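Side-chain contacts in dihydropyrimidinase (Brevibacillus agri, PDB 3SFW), which probably catalyses the hydrolytic ring opening of dihydropyrimidines at a pair of zinc ions in a TIM-barrel fold of the amidohydrolase family: residues V240-A243 / D244-R247; N296-V299 / L300-A303. One frame throughout, in Å; residues are numbered along the deposited sequence.

A243 N at the start of helix 243-254 meets N296 OD1 on helix 295-305 in a probable hydrogen bond of 2.8 Å, so contacts 1 and 2 join two neighbouring helices of the barrel. Contact 1 is the start of the first helix, contact 2 the body of the second, and their centres are about 8 Å apart. Beside the polar link, V246 CG2 of contact 1 packs on L300 CD2 of contact 2 at 3.7 Å. Contact 1 follows directly on the zinc ligand H239, and the side chain of V240 is about 11 Å from a bound zinc ion. Both contacts also touch the second subunit.

Contact 1 of 2, residues V240-A243 / D244-R247; sequences VSCA and DAVR. With ACT (acetate ion), chain C.
V240, C242 and A243 fold back on A245, V246 and R247 in a local contact at a helix start, where the loop after strand 234-237 turns into helix 243-254. Much of the apolar part comes from V240: with CG1 anti to the backbone N (chi1 175°), this methyl is 3.8 Å from A245 CB and equally close to V246 CG2, the two valine side chains crossing at about a right angle. C242 occupies the N-cap position. Its SG, held between its own backbone N and carbonyl carbon, sits 3.9 Å from D244 CB and also faces A245 CB, and its carbonyl begins the helical ladder by accepting V246 N at 3.0 Å. The next rung, from R247 N to A243 O, is shorter at 2.8 Å.

On the outer side the extended chain of R247 runs back along the first turn, bringing one guanidinium face over A243 CB, which lies off-centre toward the rim, 3.7 Å from NH2. An acetate, probably from the crystallisation liquor, accepts a hydrogen bond from NH2, although its methyl clashes with NE in the model and its placing is doubtful. D244 turns its carboxylate away to a salt bridge with R248, and E254 of the second subunit packs on V246 and R247. The whole is a beta-alpha junction of the TIM barrel, at the strand end that supplies a zinc ligand.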
ATOM      1  N   VAL A 240      -6.747  -1.488  19.434  1.00  7.75           N
ATOM      2  CA  VAL A 240      -6.934  -1.436  17.965  1.00 11.66           C
ATOM      3  C   VAL A 240      -8.190  -2.286  17.614  1.00 10.83           C
ATOM      4  O   VAL A 240      -8.286  -3.450  18.035  1.00  9.87           O
ATOM      5  CB  VAL A 240      -5.663  -1.995  17.240  1.00 10.08           C
ATOM      6  CG1 VAL A 240      -5.883  -2.067  15.701  1.00 11.09           C
ATOM      7  CG2 VAL A 240      -4.466  -1.109  17.549  1.00  9.50           C
ATOM      8  N   SER A 241      -9.203  -1.676  16.964  1.00  9.35           N
ATOM      9  CA  SER A 241     -10.471  -2.413  16.794  1.00 10.38           C
ATOM     10  C   SER A 241     -10.783  -2.739  15.354  1.00 11.34           C
ATOM     11  O   SER A 241     -11.753  -3.466  15.065  1.00 11.67           O
ATOM     12  CB  SER A 241     -11.650  -1.608  17.389  1.00 11.06           C
ATOM     13  OG  SER A 241     -11.968  -0.477  16.578  1.00 12.04           O
ATOM     14  N   CYS A 242     -10.070  -2.117  14.424  1.00 10.79           N
ATOM     15  CA  CYS A 242     -10.510  -2.172  13.027  1.00 12.60           C
ATOM     16  C   CYS A 242      -9.392  -2.290  12.031  1.00 12.94           C
ATOM     17  O   CYS A 242      -8.215  -1.980  12.317  1.00 10.72           O
ATOM     18  CB  CYS A 242     -11.378  -0.972  12.662  1.00 11.18           C
ATOM     19  SG  CYS A 242     -10.522   0.628  12.684  1.00 15.55           S
ATOM     20  N   ALA A 243      -9.752  -2.819  10.864  1.00 13.87           N
ATOM     21  CA  ALA A 243      -8.775  -3.062   9.799  1.00 12.04           C
ATOM     22  C   ALA A 243      -8.083  -1.788   9.346  1.00 11.64           C
ATOM     23  O   ALA A 243      -6.871  -1.808   9.086  1.00 11.03           O
ATOM     24  CB  ALA A 243      -9.461  -3.779   8.574  1.00 10.74           C
ATOM     25  N   ASP A 244      -8.792  -0.660   9.360  1.00 12.25           N
ATOM     26  CA  ASP A 244      -8.190   0.613   8.945  1.00 13.88           C
ATOM     27  C   ASP A 244      -6.943   0.886   9.813  1.00 15.18           C
ATOM     28  O   ASP A 244      -5.883   1.237   9.294  1.00 13.81           O
ATOM     29  CB  ASP A 244      -9.219   1.724   9.140  1.00 15.05           C
ATOM     30  CG  ASP A 244      -8.798   3.047   8.518  1.00 23.84           C
ATOM     31  OD1 ASP A 244      -9.710   3.755   8.036  1.00 28.93           O
ATOM     32  OD2 ASP A 244      -7.600   3.429   8.548  1.00 27.11           O
ATOM     33  N   ALA A 245      -7.085   0.691  11.119  1.00 11.47           N
ATOM     34  CA  ALA A 245      -5.976   0.921  12.042  1.00 11.34           C
ATOM     35  C   ALA A 245      -4.892  -0.146  11.901  1.00 11.80           C
ATOM     36  O   ALA A 245      -3.676   0.181  11.911  1.00 11.05           O
ATOM     37  CB  ALA A 245      -6.464   1.007  13.462  1.00 10.65           C
ATOM     38  N   VAL A 246      -5.306  -1.403  11.758  1.00 10.45           N
ATOM     39  CA  VAL A 246      -4.316  -2.476  11.547  1.00  9.78           C
ATOM     40  C   VAL A 246      -3.426  -2.186  10.337  1.00 11.95           C
ATOM     41  O   VAL A 246      -2.204  -2.284  10.414  1.00 10.27           O
ATOM     42  CB  VAL A 246      -5.005  -3.843  11.338  1.00  9.64           C
ATOM     43  CG1 VAL A 246      -3.959  -4.882  10.900  1.00 12.54           C
ATOM     44  CG2 VAL A 246      -5.715  -4.327  12.656  1.00 12.04           C
ATOM     45  N   ARG A 247      -4.037  -1.779   9.224  1.00 10.64           N
ATOM     46  CA  ARG A 247      -3.257  -1.493   8.000  1.00 13.15           C
ATOM     47  C   ARG A 247      -2.187  -0.421   8.242  1.00 11.03           C
ATOM     48  O   ARG A 247      -1.090  -0.509   7.714  1.00 12.54           O
ATOM     49  CB  ARG A 247      -4.201  -1.002   6.858  1.00 12.08           C
ATOM     50  CG  ARG A 247      -5.138  -2.096   6.416  1.00 13.06           C
ATOM     51  CD  ARG A 247      -6.336  -1.528   5.632  1.00 16.09           C
ATOM     52  NE  ARG A 247      -7.340  -2.562   5.433  1.00 17.36           N
ATOM     53  CZ  ARG A 247      -8.601  -2.312   5.085  1.00 19.10           C
ATOM     54  NH1 ARG A 247      -8.992  -1.056   4.911  1.00 19.96           N
ATOM     55  NH2 ARG A 247      -9.466  -3.304   4.926  1.00 19.13           N
TER
HETATM   56  C   ACT C 462      -7.333  -6.267   5.687  1.00 21.25           C
HETATM   57  O   ACT C 462      -8.528  -6.142   5.325  1.00 22.48           O
HETATM   58  OXT ACT C 462      -6.751  -7.420   5.623  1.00 24.02           O
HETATM   59  CH3 ACT C 462      -6.661  -5.090   6.193  1.00  9.66           C

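Contact 2 of 2, residues N296-V299 / L300-A303; sequences NQDV and LWSA
The indole of W301 meets two oxygens and a water on the Q297 and D298 side of one turn of an alpha helix, 295-305, which belongs to the barrel's outer layer. The water lies in the ring plane at its edge, accepting from NE1 at 3.0 Å. That water can also donate to Q297 OE1, 3.3 Å away, though other acceptors compete for its protons; OE1 has a firmer partner in K294. Neither protein oxygen sits squarely on a face or at an edge: Q297 O and D298 OD2 both approach the ring obliquely, the former 3.4 Å from CD1, the latter 3.7 Å from the same atom. The carboxylate is turned 51° from the indole plane, and its OD2 forms a long, weak ion pair with K358. Further packing on W301 comes from L268 of helix 265-269 and from L349 and E352 of helix 345-354.

With CG anti to the carbonyl carbon (chi1 -79°) the indole leans toward the preceding turn, and its rotation about CB-CG brings CD1 toward Q297 O. Q297 O thus serves twice, touching the indole and accepting W301 N at 3.0 Å. One residue earlier the pattern recurs in aliphatic form: L300 N bonds to N296 O, and L300 CG rests 3.5 Å from that oxygen while the isobutyl group continues to Y267 and L268. V299 packs on helix 243-254 and on E254 of the second subunit. Further along, where S302 packs on G256 of the second subunit, S302 N donates to D298 O at 2.8 Å, the donor tilted 31° from the carbonyl plane, and S302 OG lies 3.1 Å from that same D298 O.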
ATOM      1  N   ASN A 296     -14.143  -7.183  10.637  1.00 12.61           N
ATOM      2  CA  ASN A 296     -12.912  -6.659  11.250  1.00 12.51           C
ATOM      3  C   ASN A 296     -12.221  -7.669  12.160  1.00 12.80           C
ATOM      4  O   ASN A 296     -10.999  -7.604  12.342  1.00 13.28           O
ATOM      5  CB  ASN A 296     -13.151  -5.341  12.002  1.00 11.87           C
ATOM      6  CG  ASN A 296     -13.406  -4.204  11.074  1.00 13.08           C
ATOM      7  OD1 ASN A 296     -12.465  -3.599  10.538  1.00 14.14           O
ATOM      8  ND2 ASN A 296     -14.703  -3.938  10.789  1.00 12.30           N
ATOM      9  N   GLN A 297     -12.999  -8.585  12.760  1.00 12.30           N
ATOM     10  CA  GLN A 297     -12.438  -9.498  13.782  1.00 10.99           C
ATOM     11  C   GLN A 297     -11.324 -10.306  13.151  1.00 13.23           C
ATOM     12  O   GLN A 297     -10.256 -10.497  13.767  1.00 10.45           O
ATOM     13  CB  GLN A 297     -13.507 -10.464  14.290  1.00 10.49           C
ATOM     14  CG  GLN A 297     -14.625  -9.725  15.073  1.00 12.36           C
ATOM     15  CD  GLN A 297     -15.772 -10.638  15.401  1.00 17.96           C
ATOM     16  OE1 GLN A 297     -15.832 -11.788  14.917  1.00 14.80           O
ATOM     17  NE2 GLN A 297     -16.690 -10.156  16.245  1.00 12.68           N
ATOM     18  N   ASP A 298     -11.587 -10.875  11.966  1.00 14.51           N
ATOM     19  CA  ASP A 298     -10.549 -11.762  11.404  1.00 18.94           C
ATOM     20  C   ASP A 298      -9.264 -11.028  11.022  1.00 13.33           C
ATOM     21  O   ASP A 298      -8.166 -11.629  11.039  1.00 14.49           O
ATOM     22  CB  ASP A 298     -11.061 -12.647  10.259  1.00 22.54           C
ATOM     23  CG  ASP A 298     -11.739 -13.941  10.780  1.00 33.13           C
ATOM     24  OD1 ASP A 298     -12.595 -14.464  10.043  1.00 38.20           O
ATOM     25  OD2 ASP A 298     -11.450 -14.421  11.924  1.00 34.19           O
ATOM     26  N   VAL A 299      -9.406  -9.762  10.638  1.00 14.31           N
ATOM     27  CA  VAL A 299      -8.223  -8.931  10.388  1.00 11.24           C
ATOM     28  C   VAL A 299      -7.411  -8.749  11.696  1.00 12.55           C
ATOM     29  O   VAL A 299      -6.180  -8.839  11.680  1.00 11.00           O
ATOM     30  CB  VAL A 299      -8.607  -7.580   9.788  1.00 10.03           C
ATOM     31  CG1 VAL A 299      -7.315  -6.731   9.462  1.00 11.02           C
ATOM     32  CG2 VAL A 299      -9.414  -7.765   8.447  1.00 12.39           C
ATOM     33  N   LEU A 300      -8.098  -8.523  12.819  1.00 11.66           N
ATOM     34  CA  LEU A 300      -7.396  -8.500  14.145  1.00 11.56           C
ATOM     35  C   LEU A 300      -6.693  -9.841  14.498  1.00 13.00           C
ATOM     36  O   LEU A 300      -5.521  -9.865  14.934  1.00 10.95           O
ATOM     37  CB  LEU A 300      -8.369  -8.117  15.277  1.00 10.66           C
ATOM     38  CG  LEU A 300      -8.988  -6.726  15.126  1.00 10.10           C
ATOM     39  CD1 LEU A 300     -10.088  -6.578  16.171  1.00 10.65           C
ATOM     40  CD2 LEU A 300      -7.955  -5.581  15.286  1.00 10.43           C
ATOM     41  N   TRP A 301      -7.383 -10.955  14.269  1.00 12.46           N
ATOM     42  CA  TRP A 301      -6.796 -12.251  14.558  1.00 11.39           C
ATOM     43  C   TRP A 301      -5.585 -12.467  13.674  1.00 12.12           C
ATOM     44  O   TRP A 301      -4.560 -12.921  14.166  1.00 12.99           O
ATOM     45  CB  TRP A 301      -7.797 -13.402  14.290  1.00 13.89           C
ATOM     46  CG  TRP A 301      -8.851 -13.627  15.413  1.00 12.05           C
ATOM     47  CD1 TRP A 301     -10.236 -13.556  15.288  1.00 13.55           C
ATOM     48  CD2 TRP A 301      -8.592 -14.047  16.735  1.00 12.04           C
ATOM     49  NE1 TRP A 301     -10.833 -13.901  16.485  1.00 13.64           N
ATOM     50  CE2 TRP A 301      -9.841 -14.194  17.394  1.00 12.59           C
ATOM     51  CE3 TRP A 301      -7.410 -14.333  17.452  1.00 12.76           C
ATOM     52  CZ2 TRP A 301      -9.935 -14.638  18.702  1.00 14.01           C
ATOM     53  CZ3 TRP A 301      -7.520 -14.718  18.764  1.00 14.73           C
ATOM     54  CH2 TRP A 301      -8.761 -14.894  19.370  1.00 15.61           C
ATOM     55  N   SER A 302      -5.712 -12.132  12.392  1.00 12.95           N
ATOM     56  CA  SER A 302      -4.556 -12.230  11.444  1.00 12.72           C
ATOM     57  C   SER A 302      -3.371 -11.403  11.944  1.00 11.31           C
ATOM     58  O   SER A 302      -2.217 -11.797  11.806  1.00 12.23           O
ATOM     59  CB  SER A 302      -4.954 -11.702  10.064  1.00 12.37           C
ATOM     60  OG  SER A 302      -5.779 -12.626   9.402  1.00 20.56           O
ATOM     61  N   ALA A 303      -3.662 -10.213  12.462  1.00  8.77           N
ATOM     62  CA  ALA A 303      -2.599  -9.298  12.869  1.00 10.11           C
ATOM     63  C   ALA A 303      -1.887  -9.869  14.093  1.00  9.91           C
ATOM     64  O   ALA A 303      -0.668  -9.736  14.231  1.00  9.87           O
ATOM     65  CB  ALA A 303      -3.206  -7.879  13.192  1.00 13.17           C
TER
HETATM   66  O   HOH W   1     -13.747 -14.058  15.998  1.00 18.20           O